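Side-chain contacts in DUF1611 domain-containing protein (Anabaena variabilis, PDB 2OBN), which is of unknown function but pairs a Rossmann-like domain with a P-loop NTPase-like domain, a combination consistent with nucleotide binding: residues Leu257-Arg262 with Pro280-Leu285; Ile304-Ala309 with Lys317-His322. The protein carries 2 engineered substitutions. One frame throughout, in Å; residues are numbered along the deposited sequence.

Interaction 1: residues Leu257-Arg262 with Pro280-Leu285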
loop_
_atom_site.group_PDB
_atom_site.type_symbol
_atom_site.label_atom_id
_atom_site.label_comp_id
_atom_site.label_asym_id
_atom_site.label_seq_id
_atom_site.Cartn_x
_atom_site.Cartn_y
_atom_site.Cartn_z
ATOM N N LEU B 257 1.733 18.222 -9.489
ATOM C CA LEU B 257 0.644 17.781 -8.638
ATOM C C LEU B 257 -0.421 18.865 -8.636
ATOM O O LEU B 257 -0.098 20.045 -8.744
ATOM C CB LEU B 257 1.121 17.573 -7.197
ATOM C CG LEU B 257 2.219 16.517 -6.976
ATOM C CD1 LEU B 257 2.728 16.547 -5.535
ATOM C CD2 LEU B 257 1.758 15.116 -7.358
ATOM N N VAL B 258 -1.683 18.454 -8.545
ATOM C CA VAL B 258 -2.810 19.372 -8.387
ATOM C C VAL B 258 -3.506 18.923 -7.105
ATOM O O VAL B 258 -3.904 17.751 -6.971
ATOM C CB VAL B 258 -3.781 19.326 -9.589
ATOM C CG1 VAL B 258 -5.036 20.151 -9.314
ATOM C CG2 VAL B 258 -3.082 19.817 -10.849
ATOM N N LEU B 259 -3.595 19.824 -6.138
ATOM C CA LEU B 259 -4.195 19.507 -4.851
ATOM C C LEU B 259 -5.699 19.800 -4.870
ATOM O O LEU B 259 -6.102 20.908 -5.164
ATOM C CB LEU B 259 -3.500 20.305 -3.730
ATOM C CG LEU B 259 -4.017 20.137 -2.287
ATOM C CD1 LEU B 259 -3.989 18.679 -1.846
ATOM C CD2 LEU B 259 -3.216 20.991 -1.320
ATOM N N VAL B 260 -6.512 18.798 -4.549
ATOM C CA VAL B 260 -7.956 18.961 -4.512
ATOM C C VAL B 260 -8.381 19.143 -3.046
ATOM O O VAL B 260 -7.815 18.532 -2.139
ATOM C CB VAL B 260 -8.679 17.766 -5.173
ATOM C CG1 VAL B 260 -10.188 18.056 -5.370
ATOM C CG2 VAL B 260 -8.019 17.429 -6.513
ATOM N N HIS B 261 -9.359 20.015 -2.820
ATOM C CA HIS B 261 -9.840 20.290 -1.483
ATOM C C HIS B 261 -11.261 20.830 -1.496
ATOM O O HIS B 261 -11.614 21.619 -2.356
ATOM C CB HIS B 261 -8.887 21.269 -0.813
ATOM C CG HIS B 261 -9.377 21.811 0.494
ATOM N ND1 HIS B 261 -9.421 21.062 1.652
ATOM C CD2 HIS B 261 -9.797 23.051 0.833
ATOM C CE1 HIS B 261 -9.858 21.817 2.643
ATOM N NE2 HIS B 261 -10.103 23.026 2.167
ATOM N N ARG B 262 -12.082 20.373 -0.551
ATOM C CA ARG B 262 -13.451 20.872 -0.418
ATOM C C ARG B 262 -13.425 22.112 0.457
ATOM O O ARG B 262 -13.004 22.049 1.609
ATOM C CB ARG B 262 -14.405 19.826 0.162
ATOM C CG ARG B 262 -15.815 20.375 0.399
ATOM C CD ARG B 262 -16.769 19.335 0.953
ATOM N NE ARG B 262 -17.060 18.282 -0.024
ATOM C CZ ARG B 262 -16.695 17.003 0.054
ATOM N NH1 ARG B 262 -16.036 16.498 1.098
ATOM N NH2 ARG B 262 -17.044 16.196 -0.933
ATOM N N PRO B 280 -1.245 25.587 3.090
ATOM C CA PRO B 280 0.212 25.690 2.919
ATOM C C PRO B 280 0.956 24.501 3.546
ATOM O O PRO B 280 1.948 24.041 2.987
ATOM C CB PRO B 280 0.568 26.992 3.660
ATOM C CG PRO B 280 -0.640 27.789 3.618
ATOM C CD PRO B 280 -1.770 26.786 3.767
ATOM N N GLU B 281 0.473 24.020 4.693
ATOM C CA GLU B 281 1.072 22.842 5.341
ATOM C C GLU B 281 0.828 21.568 4.553
ATOM O O GLU B 281 1.707 20.715 4.482
ATOM C CB GLU B 281 0.582 22.675 6.797
ATOM C CG GLU B 281 1.173 23.699 7.756
ATOM C CD GLU B 281 2.684 23.620 7.769
ATOM O OE1 GLU B 281 3.225 22.520 8.022
ATOM O OE2 GLU B 281 3.336 24.651 7.497
ATOM N N VAL B 282 -0.364 21.437 3.975
ATOM C CA VAL B 282 -0.700 20.263 3.177
ATOM C C VAL B 282 0.174 20.274 1.904
ATOM O O VAL B 282 0.657 19.228 1.465
ATOM C CB VAL B 282 -2.230 20.207 2.820
ATOM C CG1 VAL B 282 -2.547 18.989 1.968
ATOM C CG2 VAL B 282 -3.111 20.212 4.082
ATOM N N ILE B 283 0.368 21.448 1.306
ATOM C CA ILE B 283 1.239 21.575 0.112
ATOM C C ILE B 283 2.674 21.133 0.414
ATOM O O ILE B 283 3.275 20.382 -0.362
ATOM C CB ILE B 283 1.224 23.011 -0.437
ATOM C CG1 ILE B 283 -0.146 23.301 -1.082
ATOM C CG2 ILE B 283 2.359 23.231 -1.436
ATOM C CD1 ILE B 283 -0.487 24.775 -1.176
ATOM N N ARG B 284 3.209 21.594 1.538
ATOM C CA ARG B 284 4.554 21.213 1.974
ATOM C C ARG B 284 4.654 19.681 2.183
ATOM O O ARG B 284 5.598 19.038 1.724
ATOM C CB ARG B 284 4.910 21.965 3.259
ATOM C CG ARG B 284 6.360 21.827 3.690
ATOM N N LEU B 285 3.661 19.103 2.854
ATOM C CA LEU B 285 3.621 17.656 3.060
ATOM C C LEU B 285 3.750 16.897 1.723
ATOM O O LEU B 285 4.697 16.112 1.535
ATOM C CB LEU B 285 2.335 17.257 3.791
ATOM C CG LEU B 285 1.971 15.768 3.888
ATOM C CD1 LEU B 285 3.005 14.992 4.668
ATOM C CD2 LEU B 285 0.583 15.640 4.503
#
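In Leu259 the side chain runs out with CG opposite the backbone N (chi1 178°), and a chi2 of 57° sets CD1 aside and leaves CD2 extended, nearly anti to CA, reaching Val282 and Ile283. The strand and helix so joined are the first two elements of a beta-alpha-beta crossover in the P-loop domain: strand 256-262 lies inside the parallel sheet, and helix 279-291 covers it on the way to strand 301-307. On the strand side one leucine carries the contact. Its CD2 is 3.8 Å from Ile283 CG1 and 3.9 Å from Val282 CG1, so a single methyl meets two consecutive helix residues, while CD1 stands slightly farther from Val282 CG1, at 4.1 Å. Val282 meets the leucine at about a right angle and points its CB at the strand; its chi1 of 179° places CG1, rather than CG2, against the leucine methyls. Ile283 comes in at a slant and touches with the CG1 methylene of its longer branch. No hydrogen bond crosses between the segments, and the interface is wholly aliphatic. Around it, Val301 of the next strand packs on both Leu259 and Ile283, and Val158 of the neighbouring strand 153-159 touches Leu259, which thus sits within the core between sheet and helix. Farther along, His261 ND1 is hydrogen-bonded to Thr160 OG1, just beyond the end of strand 153-159.

Interaction 2: residues Ile304-Ala309 with Lys317-His322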
loop_
_atom_site.group_PDB
_atom_site.type_symbol
_atom_site.label_atom_id
_atom_site.label_comp_id
_atom_site.label_asym_id
_atom_site.label_seq_id
_atom_site.Cartn_x
_atom_site.Cartn_y
_atom_site.Cartn_z
ATOM N N ILE B 304 -4.554 24.630 -6.943
ATOM C CA ILE B 304 -5.531 24.003 -6.109
ATOM C C ILE B 304 -6.864 23.920 -6.831
ATOM O O ILE B 304 -7.339 24.913 -7.367
ATOM C CB ILE B 304 -5.636 24.786 -4.765
ATOM C CG1 ILE B 304 -4.314 24.625 -3.997
ATOM C CG2 ILE B 304 -6.820 24.274 -3.916
ATOM C CD1 ILE B 304 -4.168 25.481 -2.807
ATOM N N ALA B 305 -7.437 22.714 -6.866
ATOM C CA ALA B 305 -8.775 22.476 -7.407
ATOM C C ALA B 305 -9.759 22.475 -6.216
ATOM O O ALA B 305 -9.877 21.501 -5.471
ATOM C CB ALA B 305 -8.831 21.190 -8.159
ATOM N N LEU B 306 -10.470 23.581 -6.058
ATOM C CA LEU B 306 -11.366 23.771 -4.935
ATOM C C LEU B 306 -12.778 23.264 -5.224
ATOM O O LEU B 306 -13.431 23.738 -6.151
ATOM C CB LEU B 306 -11.392 25.265 -4.584
ATOM C CG LEU B 306 -11.925 25.674 -3.220
ATOM C CD1 LEU B 306 -11.067 25.135 -2.064
ATOM C CD2 LEU B 306 -11.993 27.202 -3.159
ATOM N N ASN B 307 -13.243 22.293 -4.435
ATOM C CA ASN B 307 -14.598 21.777 -4.583
ATOM C C ASN B 307 -15.505 22.712 -3.782
ATOM O O ASN B 307 -15.460 22.731 -2.544
ATOM C CB ASN B 307 -14.664 20.307 -4.129
ATOM C CG ASN B 307 -16.064 19.687 -4.257
ATOM O OD1 ASN B 307 -17.057 20.384 -4.383
ATOM N ND2 ASN B 307 -16.130 18.354 -4.199
ATOM N N THR B 308 -16.295 23.505 -4.514
ATOM C CA THR B 308 -17.221 24.480 -3.942
ATOM C C THR B 308 -18.686 24.145 -4.217
ATOM O O THR B 308 -19.545 24.985 -4.009
ATOM C CB THR B 308 -16.988 25.879 -4.559
ATOM O OG1 THR B 308 -17.363 25.866 -5.949
ATOM C CG2 THR B 308 -15.532 26.344 -4.408
ATOM N N ALA B 309 -18.981 22.915 -4.637
ATOM C CA ALA B 309 -20.349 22.535 -5.043
ATOM C C ALA B 309 -21.459 22.867 -4.052
ATOM O O ALA B 309 -22.594 23.166 -4.447
ATOM C CB ALA B 309 -20.395 21.047 -5.408
ATOM N N LYS B 317 -16.750 31.869 -5.522
ATOM C CA LYS B 317 -15.741 32.804 -6.006
ATOM C C LYS B 317 -14.926 33.390 -4.856
ATOM O O LYS B 317 -13.713 33.492 -4.963
ATOM C CB LYS B 317 -16.381 33.875 -6.894
ATOM C CG LYS B 317 -16.831 33.320 -8.251
ATOM C CD LYS B 317 -17.518 34.373 -9.096
ATOM C CE LYS B 317 -17.951 33.823 -10.461
ATOM N NZ LYS B 317 -18.670 34.879 -11.255
ATOM N N GLU B 318 -15.584 33.749 -3.753
ATOM C CA GLU B 318 -14.855 34.227 -2.567
ATOM C C GLU B 318 -13.914 33.146 -2.032
ATOM O O GLU B 318 -12.758 33.420 -1.700
ATOM C CB GLU B 318 -15.796 34.667 -1.451
ATOM C CG GLU B 318 -16.390 36.014 -1.675
ATOM C CD GLU B 318 -17.149 36.545 -0.465
ATOM O OE1 GLU B 318 -17.583 35.739 0.398
ATOM O OE2 GLU B 318 -17.307 37.784 -0.392
ATOM N N ALA B 319 -14.408 31.920 -1.947
ATOM C CA ALA B 319 -13.586 30.811 -1.451
ATOM C C ALA B 319 -12.335 30.628 -2.334
ATOM O O ALA B 319 -11.235 30.438 -1.826
ATOM C CB ALA B 319 -14.408 29.536 -1.369
ATOM N N ILE B 320 -12.515 30.718 -3.645
ATOM C CA ILE B 320 -11.415 30.643 -4.595
ATOM C C ILE B 320 -10.422 31.778 -4.353
ATOM O O ILE B 320 -9.220 31.544 -4.296
ATOM C CB ILE B 320 -11.920 30.693 -6.046
ATOM C CG1 ILE B 320 -12.636 29.391 -6.375
ATOM C CG2 ILE B 320 -10.751 30.894 -7.007
ATOM C CD1 ILE B 320 -13.376 29.391 -7.704
ATOM N N ALA B 321 -10.936 32.996 -4.200
ATOM C CA ALA B 321 -10.102 34.166 -3.932
ATOM C C ALA B 321 -9.314 33.999 -2.636
ATOM O O ALA B 321 -8.134 34.345 -2.571
ATOM C CB ALA B 321 -10.961 35.447 -3.881
ATOM N N HIS B 322 -9.975 33.471 -1.611
ATOM C CA HIS B 322 -9.344 33.228 -0.303
ATOM C C HIS B 322 -8.233 32.185 -0.392
ATOM O O HIS B 322 -7.197 32.329 0.229
ATOM C CB HIS B 322 -10.402 32.767 0.718
ATOM C CG HIS B 322 -9.852 32.507 2.090
ATOM N ND1 HIS B 322 -9.770 33.488 3.058
ATOM C CD2 HIS B 322 -9.357 31.378 2.656
ATOM C CE1 HIS B 322 -9.239 32.976 4.156
ATOM N NE2 HIS B 322 -8.976 31.699 3.937
#
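Leu306 puts its CD2 methyl against the backbone of helix 313-327, 3.5 Å from Ala319 C and 3.6 Å from Ile320 N, and thus over the peptide group joining the two residues. This is the strand-to-helix half of a beta-alpha-beta unit, running from strand 301-307 through helix 313-327 to strand 331-332. Ala319, with only a methyl, adds to the contact: its CB lies 3.8 Å from the same Leu306 CD2. Ile320 contributes its CG1 methylene, 3.9 Å from Leu306 CD2. That methylene is set opposite the carbonyl carbon by a chi1 of -71°, which leaves the CG2 methyl outside the closest contact. In the next shell, Cys331 touches both Leu306 and Ile320, and Ala263 touches both Leu306 and Ala319, so neighbouring parts of the domain close around the leucine. Beyond the strand end, Thr308 OG1 is hydrogen-bonded to Asp333 OD2 and to Arg336 NH1. Asn307 ND2 is hydrogen-bonded to Ile164 O, while its other amide atom shapes the turn that leaves the sheet: in an Asx turn, Ala309 N donates to Asn307 OD1 over 3.2 Å, with an N-H...O angle of 163°.

From the N terminus, the chain passes through the Rossmann-like domain before reaching either contact, both of which belong to the P-loop domain. Interaction 1 closes first, folding helix 279-291 back on strand 256-262; 17 residues, nearly all irregular, separate the two segments. The chain then enters strand 301-307, from which interaction 2 closes a shorter loop onto helix 313-327, with seven residues between the segments, four of them already helical. The two are in series, neither nested nor crossed, with centres about 13 Å apart. They join through the sheet, since their strands are parallel neighbours: Ala305 N lies 2.8 Å from Leu259 O and Asn307 N 2.7 Å from His261 O, both probable hydrogen bonds. Successive crossovers thus share strand 301-307.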